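Local coordinates for enoyl-CoA hydratase (PDB 1WZ8), which probably hydrates the double bond of enoyl-CoA thioesters, as a hexameric member of the crotonase (enoyl-CoA hydratase/isomerase) family, at residues 115-127 with 149-161. Residues are numbered along the deposited sequence; the frame is centred on the assembly and turned at random.
Sequences AVGAGLALALAAD and GDHAVLLWPLLVG
D150 and H151 bring a tight polar pair against helix 118-125: H151 ND1 donates to D150 OD1 at 2.7 Å, while D150 OD2 lies 3.3 Å from A118 N at an angle too poor for a hydrogen bond. The setting is the crotonase fold, in which the helix after strand 114-116 packs on the short helices 152-155 and 157-160, and it illustrates how a buried polar ring can be fixed at both nitrogens and still offer its face to a C-H group. At the other end of the imidazole, W156 NE1 donates to H151 NE2 at 3.1 Å, in the indole plane but 31° out of the imidazole plane. Both nitrogens thus engage neighbours in their own segment, which should restrict rotation about chi2. H151 has CG between its backbone N and carbonyl carbon (chi1 82°), which lays one ring face under A121, whose CA sits 3.8 Å from the ring centroid in a CH-pi contact; A152 CB covers the opposite face. In crotonases a peptide N-H at the start of this helix contributes to the oxyanion hole, and G117 and A118 probably lie beside the acyl pocket here; a methylpentanediol, probably from the crystallisation liquor, lies close to D150 and may mark the pocket. Leucines carry the rest of the contact: L120 reaches the indole edge with CD2, near the ring plane, and L155 CD1 presses on L124 CB at 3.5 Å. L159 touches L124 too. L124 CD1 ends 3.5 Å from W156 NE1 and 3.9 Å from H151 NE2, beside the hydrogen bond between those two nitrogens.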
loop_
_atom_site.group_PDB
_atom_site.type_symbol
_atom_site.label_atom_id
_atom_site.label_comp_id
_atom_site.label_asym_id
_atom_site.label_seq_id
_atom_site.Cartn_x
_atom_site.Cartn_y
_atom_site.Cartn_z
ATOM N N ALA A 115 16.963 -9.089 26.051
ATOM C CA ALA A 115 16.408 -8.055 25.186
ATOM C C ALA A 115 14.900 -8.207 25.321
ATOM O O ALA A 115 14.308 -9.118 24.749
ATOM C CB ALA A 115 16.842 -8.268 23.733
ATOM N N VAL A 116 14.290 -7.310 26.091
ATOM C CA VAL A 116 12.855 -7.343 26.338
ATOM C C VAL A 116 12.252 -5.949 26.136
ATOM O O VAL A 116 12.916 -4.937 26.372
ATOM C CB VAL A 116 12.555 -7.805 27.793
ATOM C CG1 VAL A 116 11.054 -7.807 28.044
ATOM C CG2 VAL A 116 13.144 -9.195 28.041
ATOM N N GLY A 117 10.995 -5.906 25.701
ATOM C CA GLY A 117 10.319 -4.634 25.486
ATOM C C GLY A 117 11.107 -3.665 24.626
ATOM O O GLY A 117 11.501 -3.994 23.507
ATOM N N ALA A 118 11.338 -2.462 25.148
ATOM C CA ALA A 118 12.090 -1.447 24.417
ATOM C C ALA A 118 13.473 -1.980 24.063
ATOM O O ALA A 118 14.067 -1.570 23.070
ATOM C CB ALA A 118 12.212 -0.178 25.256
ATOM N N GLY A 119 13.984 -2.891 24.888
ATOM C CA GLY A 119 15.289 -3.471 24.620
ATOM C C GLY A 119 15.267 -4.274 23.332
ATOM O O GLY A 119 16.181 -4.185 22.506
ATOM N N LEU A 120 14.219 -5.071 23.158
ATOM C CA LEU A 120 14.088 -5.873 21.950
ATOM C C LEU A 120 13.787 -4.951 20.769
ATOM O O LEU A 120 14.221 -5.209 19.647
ATOM C CB LEU A 120 12.971 -6.907 22.113
ATOM C CG LEU A 120 12.783 -7.914 20.970
ATOM C CD1 LEU A 120 14.066 -8.728 20.759
ATOM C CD2 LEU A 120 11.622 -8.837 21.307
ATOM N N ALA A 121 13.046 -3.874 21.025
ATOM C CA ALA A 121 12.712 -2.923 19.965
ATOM C C ALA A 121 13.981 -2.351 19.339
ATOM O O ALA A 121 14.112 -2.279 18.110
ATOM C CB ALA A 121 11.845 -1.791 20.525
ATOM N N LEU A 122 14.918 -1.954 20.191
ATOM C CA LEU A 122 16.173 -1.382 19.728
ATOM C C LEU A 122 17.004 -2.441 19.019
ATOM O O LEU A 122 17.584 -2.177 17.969
ATOM C CB LEU A 122 16.954 -0.801 20.912
ATOM C CG LEU A 122 18.286 -0.111 20.611
ATOM C CD1 LEU A 122 18.072 1.003 19.596
ATOM C CD2 LEU A 122 18.874 0.440 21.905
ATOM N N ALA A 123 17.044 -3.642 19.591
ATOM C CA ALA A 123 17.803 -4.750 19.017
ATOM C C ALA A 123 17.326 -5.109 17.617
ATOM O O ALA A 123 18.137 -5.346 16.711
ATOM C CB ALA A 123 17.698 -5.974 19.913
ATOM N N LEU A 124 16.011 -5.174 17.441
ATOM C CA LEU A 124 15.450 -5.526 16.142
ATOM C C LEU A 124 15.401 -4.371 15.141
ATOM O O LEU A 124 15.263 -4.602 13.941
ATOM C CB LEU A 124 14.056 -6.133 16.316
ATOM C CG LEU A 124 14.004 -7.420 17.149
ATOM C CD1 LEU A 124 12.601 -8.022 17.074
ATOM C CD2 LEU A 124 15.048 -8.416 16.638
ATOM N N ALA A 125 15.511 -3.134 15.620
ATOM C CA ALA A 125 15.503 -1.991 14.712
ATOM C C ALA A 125 16.863 -1.913 14.026
ATOM O O ALA A 125 17.000 -1.359 12.928
ATOM C CB ALA A 125 15.227 -0.699 15.481
ATOM N N ALA A 126 17.877 -2.468 14.684
ATOM C CA ALA A 126 19.219 -2.472 14.121
ATOM C C ALA A 126 19.163 -3.288 12.839
ATOM O O ALA A 126 18.282 -4.128 12.668
ATOM C CB ALA A 126 20.205 -3.094 15.103
ATOM N N ASP A 127 20.106 -3.044 11.942
ATOM C CA ASP A 127 20.136 -3.762 10.676
ATOM C C ASP A 127 20.566 -5.203 10.870
ATOM O O ASP A 127 20.044 -6.111 10.231
ATOM C CB ASP A 127 21.076 -3.045 9.718
ATOM C CG ASP A 127 20.624 -1.630 9.441
ATOM O OD1 ASP A 127 19.620 -1.467 8.718
ATOM O OD2 ASP A 127 21.257 -0.690 9.961
ATOM N N GLY A 149 2.922 -2.712 21.283
ATOM C CA GLY A 149 3.014 -1.634 20.318
ATOM C C GLY A 149 4.304 -0.854 20.179
ATOM O O GLY A 149 4.319 0.154 19.473
ATOM N N ASP A 150 5.393 -1.298 20.800
ATOM C CA ASP A 150 6.628 -0.530 20.687
ATOM C C ASP A 150 7.599 -0.937 19.581
ATOM O O ASP A 150 8.681 -0.361 19.466
ATOM C CB ASP A 150 7.359 -0.464 22.040
ATOM C CG ASP A 150 7.908 -1.800 22.492
ATOM O OD1 ASP A 150 7.854 -2.777 21.723
ATOM O OD2 ASP A 150 8.409 -1.864 23.637
ATOM N N HIS A 151 7.213 -1.909 18.760
ATOM C CA HIS A 151 8.060 -2.340 17.648
ATOM C C HIS A 151 7.534 -3.575 16.924
ATOM O O HIS A 151 7.664 -3.689 15.705
ATOM C CB HIS A 151 9.490 -2.653 18.125
ATOM C CG HIS A 151 9.638 -4.021 18.716
ATOM N ND1 HIS A 151 9.246 -4.324 20.003
ATOM C CD2 HIS A 151 10.061 -5.185 18.169
ATOM C CE1 HIS A 151 9.416 -5.616 20.221
ATOM N NE2 HIS A 151 9.908 -6.162 19.123
ATOM N N ALA A 152 6.942 -4.493 17.681
ATOM C CA ALA A 152 6.459 -5.755 17.142
ATOM C C ALA A 152 5.614 -5.693 15.884
ATOM O O ALA A 152 5.844 -6.448 14.946
ATOM C CB ALA A 152 5.712 -6.524 18.220
ATOM N N VAL A 153 4.631 -4.806 15.853
ATOM C CA VAL A 153 3.782 -4.740 14.682
ATOM C C VAL A 153 4.506 -4.192 13.457
ATOM O O VAL A 153 4.096 -4.456 12.332
ATOM C CB VAL A 153 2.498 -3.948 14.989
ATOM C CG1 VAL A 153 1.627 -3.832 13.745
ATOM C CG2 VAL A 153 1.726 -4.675 16.089
ATOM N N LEU A 154 5.594 -3.452 13.663
ATOM C CA LEU A 154 6.346 -2.933 12.518
ATOM C C LEU A 154 7.352 -3.960 11.999
ATOM O O LEU A 154 7.479 -4.182 10.786
ATOM C CB LEU A 154 7.123 -1.666 12.897
ATOM C CG LEU A 154 7.950 -1.069 11.747
ATOM C CD1 LEU A 154 7.003 -0.442 10.737
ATOM C CD2 LEU A 154 8.930 -0.025 12.265
ATOM N N LEU A 155 8.052 -4.597 12.930
ATOM C CA LEU A 155 9.115 -5.528 12.588
ATOM C C LEU A 155 8.861 -7.030 12.470
ATOM O O LEU A 155 9.303 -7.647 11.500
ATOM C CB LEU A 155 10.283 -5.304 13.562
ATOM C CG LEU A 155 10.714 -3.845 13.807
ATOM C CD1 LEU A 155 11.831 -3.794 14.846
ATOM C CD2 LEU A 155 11.170 -3.212 12.501
ATOM N N TRP A 156 8.158 -7.630 13.430
ATOM C CA TRP A 156 7.961 -9.085 13.407
ATOM C C TRP A 156 7.381 -9.785 12.173
ATOM O O TRP A 156 7.918 -10.806 11.740
ATOM C CB TRP A 156 7.169 -9.535 14.643
ATOM C CG TRP A 156 7.978 -9.514 15.908
ATOM C CD1 TRP A 156 8.607 -8.434 16.464
ATOM C CD2 TRP A 156 8.225 -10.619 16.789
ATOM N NE1 TRP A 156 9.229 -8.801 17.636
ATOM C CE2 TRP A 156 9.010 -10.135 17.858
ATOM C CE3 TRP A 156 7.860 -11.971 16.776
ATOM C CZ2 TRP A 156 9.436 -10.957 18.909
ATOM C CZ3 TRP A 156 8.286 -12.789 17.822
ATOM C CH2 TRP A 156 9.066 -12.275 18.872
ATOM N N PRO A 157 6.290 -9.266 11.591
ATOM C CA PRO A 157 5.759 -9.968 10.417
ATOM C C PRO A 157 6.770 -10.205 9.300
ATOM O O PRO A 157 6.795 -11.287 8.701
ATOM C CB PRO A 157 4.604 -9.073 9.973
ATOM C CG PRO A 157 4.115 -8.505 11.281
ATOM C CD PRO A 157 5.420 -8.137 11.965
ATOM N N LEU A 158 7.590 -9.197 9.011
ATOM C CA LEU A 158 8.585 -9.313 7.948
ATOM C C LEU A 158 9.867 -10.001 8.396
ATOM O O LEU A 158 10.806 -10.143 7.615
ATOM C CB LEU A 158 8.924 -7.940 7.365
ATOM C CG LEU A 158 7.888 -7.310 6.433
ATOM C CD1 LEU A 158 8.412 -5.971 5.921
ATOM C CD2 LEU A 158 7.599 -8.251 5.266
ATOM N N LEU A 159 9.905 -10.430 9.653
ATOM C CA LEU A 159 11.078 -11.121 10.169
ATOM C C LEU A 159 10.818 -12.617 10.311
ATOM O O LEU A 159 11.587 -13.437 9.800
ATOM C CB LEU A 159 11.493 -10.551 11.534
ATOM C CG LEU A 159 12.147 -9.165 11.562
ATOM C CD1 LEU A 159 12.424 -8.772 13.002
ATOM C CD2 LEU A 159 13.449 -9.176 10.768
ATOM N N VAL A 160 9.729 -12.969 10.985
ATOM C CA VAL A 160 9.401 -14.371 11.219
ATOM C C VAL A 160 8.069 -14.865 10.668
ATOM O O VAL A 160 7.743 -16.044 10.805
ATOM C CB VAL A 160 9.429 -14.698 12.733
ATOM C CG1 VAL A 160 10.812 -14.419 13.296
ATOM C CG2 VAL A 160 8.373 -13.882 13.466
ATOM N N GLY A 161 7.297 -13.985 10.043
ATOM C CA GLY A 161 6.018 -14.420 9.517
ATOM C C GLY A 161 4.947 -14.249 10.576
ATOM O O GLY A 161 5.252 -14.188 11.768
#